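Local coordinates for scarecrow-like protein 3 (Arabidopsis thaliana, PDB 6KPB), which probably acts as a transcription factor of the GRAS family in plant development and binds IDD zinc finger proteins such as JACKDAW, at residues H196-G201 and R245-E250. Numbering follows the deposited sequence.
Sequences HLRITG and RVKTGE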
loop_
_atom_site.group_PDB
_atom_site.type_symbol
_atom_site.label_atom_id
_atom_site.label_comp_id
_atom_site.label_asym_id
_atom_site.label_seq_id
_atom_site.Cartn_x
_atom_site.Cartn_y
_atom_site.Cartn_z
ATOM N N HIS A 196 -44.782 -2.210 -6.458
ATOM C CA HIS A 196 -43.939 -2.102 -5.277
ATOM C C HIS A 196 -42.601 -2.760 -5.581
ATOM O O HIS A 196 -42.546 -3.953 -5.897
ATOM C CB HIS A 196 -44.592 -2.752 -4.061
ATOM C CG HIS A 196 -43.742 -2.694 -2.829
ATOM N ND1 HIS A 196 -42.664 -3.531 -2.630
ATOM C CD2 HIS A 196 -43.797 -1.886 -1.744
ATOM C CE1 HIS A 196 -42.097 -3.247 -1.471
ATOM N NE2 HIS A 196 -42.766 -2.254 -0.913
ATOM N N LEU A 197 -41.527 -1.984 -5.504
ATOM C CA LEU A 197 -40.195 -2.461 -5.844
ATOM C C LEU A 197 -39.390 -2.689 -4.575
ATOM O O LEU A 197 -39.317 -1.810 -3.712
ATOM C CB LEU A 197 -39.470 -1.469 -6.754
ATOM C CG LEU A 197 -38.069 -1.908 -7.175
ATOM C CD1 LEU A 197 -38.119 -3.294 -7.801
ATOM C CD2 LEU A 197 -37.465 -0.903 -8.140
ATOM N N ARG A 198 -38.789 -3.868 -4.469
ATOM C CA ARG A 198 -37.863 -4.187 -3.395
ATOM C C ARG A 198 -36.556 -4.656 -4.012
ATOM O O ARG A 198 -36.559 -5.492 -4.923
ATOM C CB ARG A 198 -38.439 -5.255 -2.463
ATOM C CG ARG A 198 -37.478 -5.730 -1.385
ATOM C CD ARG A 198 -38.227 -6.106 -0.117
ATOM N NE ARG A 198 -37.448 -6.998 0.734
ATOM C CZ ARG A 198 -37.603 -8.317 0.765
ATOM N NH1 ARG A 198 -36.851 -9.058 1.566
ATOM N NH2 ARG A 198 -38.516 -8.895 -0.004
ATOM N N ILE A 199 -35.446 -4.104 -3.534
ATOM C CA ILE A 199 -34.119 -4.461 -4.015
ATOM C C ILE A 199 -33.280 -4.907 -2.829
ATOM O O ILE A 199 -33.166 -4.179 -1.835
ATOM C CB ILE A 199 -33.444 -3.293 -4.755
ATOM C CG1 ILE A 199 -34.241 -2.934 -6.008
ATOM C CG2 ILE A 199 -32.006 -3.650 -5.107
ATOM C CD1 ILE A 199 -33.573 -1.887 -6.868
ATOM N N THR A 200 -32.704 -6.101 -2.929
ATOM C CA THR A 200 -31.799 -6.634 -1.920
ATOM C C THR A 200 -30.379 -6.555 -2.460
ATOM O O THR A 200 -30.058 -7.197 -3.468
ATOM C CB THR A 200 -32.160 -8.074 -1.558
ATOM O OG1 THR A 200 -33.484 -8.108 -1.016
ATOM C CG2 THR A 200 -31.187 -8.616 -0.525
ATOM N N GLY A 201 -29.533 -5.770 -1.799
ATOM C CA GLY A 201 -28.164 -5.554 -2.237
ATOM C C GLY A 201 -27.174 -6.329 -1.382
ATOM O O GLY A 201 -27.159 -6.195 -0.159
ATOM N N ARG A 245 -34.158 -13.079 2.652
ATOM C CA ARG A 245 -35.469 -12.747 3.220
ATOM C C ARG A 245 -36.526 -12.523 2.141
ATOM O O ARG A 245 -37.299 -11.565 2.193
ATOM C CB ARG A 245 -35.383 -11.521 4.134
ATOM C CG ARG A 245 -34.866 -11.795 5.537
ATOM C CD ARG A 245 -34.590 -10.496 6.304
ATOM N NE ARG A 245 -34.172 -10.773 7.677
ATOM C CZ ARG A 245 -32.948 -11.165 8.020
ATOM N NH1 ARG A 245 -32.015 -11.319 7.091
ATOM N NH2 ARG A 245 -32.653 -11.408 9.291
ATOM N N VAL A 246 -36.570 -13.410 1.154
ATOM C CA VAL A 246 -37.598 -13.303 0.126
ATOM C C VAL A 246 -38.946 -13.690 0.722
ATOM O O VAL A 246 -39.060 -14.694 1.425
ATOM C CB VAL A 246 -37.295 -14.213 -1.077
ATOM C CG1 VAL A 246 -38.059 -13.741 -2.305
ATOM C CG2 VAL A 246 -35.800 -14.248 -1.353
ATOM N N LYS A 247 -39.967 -12.886 0.436
ATOM C CA LYS A 247 -41.320 -13.146 0.900
ATOM C C LYS A 247 -42.091 -13.920 -0.164
ATOM O O LYS A 247 -41.661 -14.051 -1.311
ATOM C CB LYS A 247 -42.028 -11.835 1.249
ATOM C CG LYS A 247 -41.452 -11.140 2.475
ATOM C CD LYS A 247 -41.780 -9.656 2.506
ATOM C CE LYS A 247 -41.207 -8.999 3.755
ATOM N NZ LYS A 247 -41.276 -7.513 3.679
ATOM N N THR A 248 -43.240 -14.454 0.234
ATOM C CA THR A 248 -44.057 -15.256 -0.663
ATOM C C THR A 248 -45.024 -14.360 -1.427
ATOM O O THR A 248 -45.526 -13.369 -0.892
ATOM C CB THR A 248 -44.828 -16.321 0.120
ATOM O OG1 THR A 248 -43.996 -16.841 1.164
ATOM C CG2 THR A 248 -45.240 -17.469 -0.791
ATOM N N GLY A 249 -45.276 -14.708 -2.687
ATOM C CA GLY A 249 -46.205 -13.963 -3.507
ATOM C C GLY A 249 -45.618 -12.788 -4.259
ATOM O O GLY A 249 -46.363 -12.088 -4.958
ATOM N N GLU A 250 -44.316 -12.543 -4.142
ATOM C CA GLU A 250 -43.653 -11.465 -4.859
ATOM C C GLU A 250 -42.784 -12.040 -5.969
ATOM O O GLU A 250 -42.082 -13.037 -5.772
ATOM C CB GLU A 250 -42.802 -10.608 -3.914
ATOM C CG GLU A 250 -41.756 -11.379 -3.127
ATOM C CD GLU A 250 -40.882 -10.472 -2.283
ATOM O OE1 GLU A 250 -39.771 -10.898 -1.905
ATOM O OE2 GLU A 250 -41.306 -9.331 -2.000
#
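The guanidinium of R198 works by its edge: the carbonyl O of R245 and the carboxylate of E250 both sit there, near its plane, while CD of K247 comes in obliquely, 4.2 Å from R198 NH2. R198 NH1 gives a short, fairly straight hydrogen bond to R245 O (2.6 Å); the oxygen lies in the guanidinium plane, but the donor stands 50° above the carbonyl plane. The other nitrogen, R198 NH2, makes a salt bridge to E250 OE1 at 3.0 Å, with the two flat groups tilted 31° to each other. CG anti to the backbone N (chi1 175°) and a bend at chi2 together carry the guanidinium to the loop. E250 OE1 also accepts the backbone N of K247 at 3.1 Å, from above the carboxylate plane, so the same oxygen ties the loop to itself and to the strand. With an alanine in place of R198, R245 O would probably lose its NH1 donor and the E250 carboxylate its arginine mate, though the K247 backbone N would still hold OE1. H168, on the intervening strand 166-171, touches R198 and makes a weak hydrogen bond with E250 OE1. The arginine of strand 196-203 thus reaches past that strand to the loop leading into strand 251-257, within the parallel part of the sheet, consistent with the Rossmann-like core of the GRAS domain.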